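Local coordinates for protein peroxide stress regulator PerR, FUR family (Streptococcus pyogenes, PDB 4LMY) that regulates transcription in response to peroxide stress, acting as a zinc-containing, DNA-binding dimer of the FUR family, at the interface of chains A and B. Sequence-based numbering; all coordinates share one arbitrary frame. Chains: chain A/B, Peroxide stress regulator PerR, FUR family.

The interface of chains A and B. Residues chain A 117-118, 120-121, 124; chain B 113, 115, 117-118, 121.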
ATOM      1  N   ASP A 117      -0.542   2.167  -4.623  1.00 27.95           N
ATOM      2  CA  ASP A 117      -1.077   2.065  -3.265  1.00 29.11           C
ATOM      3  C   ASP A 117      -0.093   2.369  -2.127  1.00 31.50           C
ATOM      4  O   ASP A 117      -0.498   2.884  -1.086  1.00 29.65           O
ATOM      5  CB  ASP A 117      -1.721   0.693  -3.046  1.00 30.62           C
ATOM      6  CG  ASP A 117      -3.004   0.519  -3.835  1.00 40.54           C
ATOM      7  OD1 ASP A 117      -3.901   1.380  -3.712  1.00 35.61           O
ATOM      8  OD2 ASP A 117      -3.112  -0.474  -4.583  1.00 31.71           O
ATOM      9  N   VAL A 118       1.186   2.047  -2.313  1.00 27.22           N
ATOM     10  CA  VAL A 118       2.171   2.228  -1.240  1.00 28.73           C
ATOM     11  C   VAL A 118       2.331   3.698  -0.841  1.00 33.20           C
ATOM     12  O   VAL A 118       2.622   4.009   0.317  1.00 31.01           O
ATOM     13  CB  VAL A 118       3.539   1.597  -1.595  1.00 36.16           C
ATOM     14  CG1 VAL A 118       4.556   1.811  -0.480  1.00 32.81           C
ATOM     15  CG2 VAL A 118       3.374   0.113  -1.854  1.00 33.70           C
ATOM     16  N   ASP A 120      -0.123   5.673  -0.657  1.00 30.59           N
ATOM     17  CA  ASP A 120      -1.261   5.884   0.235  1.00 32.23           C
ATOM     18  C   ASP A 120      -0.991   5.328   1.629  1.00 28.03           C
ATOM     19  O   ASP A 120      -1.494   5.853   2.626  1.00 32.98           O
ATOM     20  CB  ASP A 120      -2.542   5.280  -0.348  1.00 39.08           C
ATOM     21  CG  ASP A 120      -3.108   6.106  -1.483  1.00 48.36           C
ATOM     22  OD1 ASP A 120      -2.727   7.290  -1.598  1.00 49.38           O
ATOM     23  OD2 ASP A 120      -3.938   5.579  -2.252  1.00 41.31           O
ATOM     24  N   ILE A 121      -0.197   4.262   1.693  1.00 26.92           N
ATOM     25  CA  ILE A 121       0.264   3.722   2.966  1.00 25.18           C
ATOM     26  C   ILE A 121       1.092   4.773   3.694  1.00 26.72           C
ATOM     27  O   ILE A 121       0.907   5.010   4.887  1.00 25.69           O
ATOM     28  CB  ILE A 121       1.119   2.456   2.767  1.00 25.82           C
ATOM     29  CG1 ILE A 121       0.257   1.304   2.255  1.00 30.08           C
ATOM     30  CG2 ILE A 121       1.813   2.060   4.065  1.00 32.52           C
ATOM     31  CD1 ILE A 121       1.052   0.074   1.897  1.00 33.23           C
ATOM     32  N   GLU A 124      -1.128   7.421   5.237  1.00 24.25           N
ATOM     33  CA  GLU A 124      -1.797   6.901   6.426  1.00 23.35           C
ATOM     34  C   GLU A 124      -0.823   6.720   7.581  1.00 20.27           C
ATOM     35  O   GLU A 124      -1.163   6.986   8.740  1.00 22.10           O
ATOM     36  CB  GLU A 124      -2.502   5.579   6.115  1.00 26.84           C
ATOM     37  CG  GLU A 124      -3.868   5.758   5.483  1.00 35.07           C
ATOM     38  CD  GLU A 124      -4.796   6.574   6.358  1.00 48.83           C
ATOM     39  OE1 GLU A 124      -4.916   6.252   7.559  1.00 44.17           O
ATOM     40  OE2 GLU A 124      -5.395   7.543   5.849  1.00 54.16           O
TER
ATOM     41  N   PHE B 113       0.425   1.513  12.778  1.00 22.63           N
ATOM     42  CA  PHE B 113      -0.779   2.128  12.238  1.00 22.73           C
ATOM     43  C   PHE B 113      -1.665   1.090  11.555  1.00 24.25           C
ATOM     44  O   PHE B 113      -1.210  -0.005  11.212  1.00 22.69           O
ATOM     45  CB  PHE B 113      -0.428   3.266  11.270  1.00 25.80           C
ATOM     46  CG  PHE B 113       0.245   2.808  10.004  1.00 22.45           C
ATOM     47  CD1 PHE B 113      -0.477   2.678   8.829  1.00 24.34           C
ATOM     48  CD2 PHE B 113       1.599   2.517   9.987  1.00 23.70           C
ATOM     49  CE1 PHE B 113       0.136   2.261   7.660  1.00 27.50           C
ATOM     50  CE2 PHE B 113       2.221   2.100   8.820  1.00 25.68           C
ATOM     51  CZ  PHE B 113       1.488   1.973   7.658  1.00 28.76           C
ATOM     52  N   ASP B 115      -3.710  -0.390   8.512  1.00 25.16           N
ATOM     53  CA  ASP B 115      -3.632  -0.353   7.060  1.00 24.45           C
ATOM     54  C   ASP B 115      -4.737  -1.160   6.385  1.00 24.42           C
ATOM     55  O   ASP B 115      -5.061  -2.264   6.816  1.00 26.13           O
ATOM     56  CB  ASP B 115      -2.277  -0.880   6.601  1.00 23.66           C
ATOM     57  CG  ASP B 115      -2.245  -1.174   5.120  1.00 29.31           C
ATOM     58  OD1 ASP B 115      -2.240  -2.364   4.748  1.00 30.76           O
ATOM     59  OD2 ASP B 115      -2.244  -0.211   4.330  1.00 27.43           O
ATOM     60  N   ASP B 117      -4.524  -0.924   2.811  1.00 29.90           N
ATOM     61  CA  ASP B 117      -4.017  -0.716   1.455  1.00 30.36           C
ATOM     62  C   ASP B 117      -3.216  -1.885   0.873  1.00 31.14           C
ATOM     63  O   ASP B 117      -3.235  -2.105  -0.338  1.00 32.25           O
ATOM     64  CB  ASP B 117      -3.193   0.574   1.379  1.00 32.06           C
ATOM     65  CG  ASP B 117      -4.059   1.822   1.426  1.00 41.05           C
ATOM     66  OD1 ASP B 117      -5.114   1.839   0.758  1.00 35.17           O
ATOM     67  OD2 ASP B 117      -3.686   2.783   2.131  1.00 36.19           O
ATOM     68  N   VAL B 118      -2.508  -2.623   1.723  1.00 33.98           N
ATOM     69  CA  VAL B 118      -1.672  -3.729   1.247  1.00 34.29           C
ATOM     70  C   VAL B 118      -2.483  -4.832   0.565  1.00 36.75           C
ATOM     71  O   VAL B 118      -2.006  -5.470  -0.372  1.00 34.51           O
ATOM     72  CB  VAL B 118      -0.778  -4.299   2.376  1.00 35.47           C
ATOM     73  CG1 VAL B 118      -0.076  -5.586   1.941  1.00 29.01           C
ATOM     74  CG2 VAL B 118       0.248  -3.263   2.791  1.00 32.91           C
ATOM     75  N   ILE B 121      -2.737  -3.987  -2.857  1.00 28.96           N
ATOM     76  CA  ILE B 121      -1.466  -4.300  -3.498  1.00 26.98           C
ATOM     77  C   ILE B 121      -1.458  -5.768  -3.893  1.00 27.77           C
ATOM     78  O   ILE B 121      -1.027  -6.126  -4.984  1.00 24.97           O
ATOM     79  CB  ILE B 121      -0.277  -4.036  -2.553  1.00 30.70           C
ATOM     80  CG1 ILE B 121      -0.221  -2.561  -2.163  1.00 29.49           C
ATOM     81  CG2 ILE B 121       1.036  -4.465  -3.188  1.00 32.67           C
ATOM     82  CD1 ILE B 121       0.840  -2.260  -1.149  1.00 33.76           C
TER
HETATM   83  O   HOH W   1      -5.609   1.259  -2.003  1.00 45.02           O
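Helix 118-129 of chain A, with A:Asp117 just ahead of it, packs against strand 110-115, the turn at B:Asp117 and the start of helix 118-129 of chain B. This is part of a two-fold symmetric interface between the C-terminal halves of two copies, consistent with the dimers that FUR-family regulators form. A:Ile121 is at the centre of this patch and touches chain B through its outer side-chain carbons, CG1, CD1 and CG2. Its CG1 lies anti to the carbonyl carbon (chi1 -68°) and the chain runs on extended, which carries A:Ile121 CD1 forward to B:Val118 CG2 at 3.5 Å. A:Ile121 CD1 also meets its counterpart, B:Ile121 CD1, at 3.8 Å, the two isoleucine side chains crossing at about a right angle. The other branch, A:Ile121 CG2, points towards the ring of B:Phe113 and touches its tip, CZ, at 3.6 Å. Between these two ends, CG1 lies against CB of B:Asp117, the residue with most surface buried here, whose side chain runs past the isoleucine in the opposite direction. The twin of the valine contact places B:Ile121 CD1 on A:Val118 CG2, while B:Ile121 CG1 rests against A:Asp117 CB. Within chain B, the carboxylate of B:Asp115 accepts two backbone N-H groups and so braces the turn into the helix. OD1 uses its syn lone pair for the nearly straight bond from B:Val118 N; B:Asp115 OD2 is met from above the carboxylate plane by B:Asp117 N at 2.8 Å. That OD2 also faces A:Ile121 CG1, so an acidic group borders the apolar core. Both Asp117 carboxylates gather at one margin near A:Asp120, a cluster of acidic groups that may raise their proton affinity. No direct polar bond joins the chains among these residues; a water links the two Asp117 side chains, 2.9 Å from B:Asp117 OD1 and a doubtfully short 2.4 Å from A:Asp117 OD1.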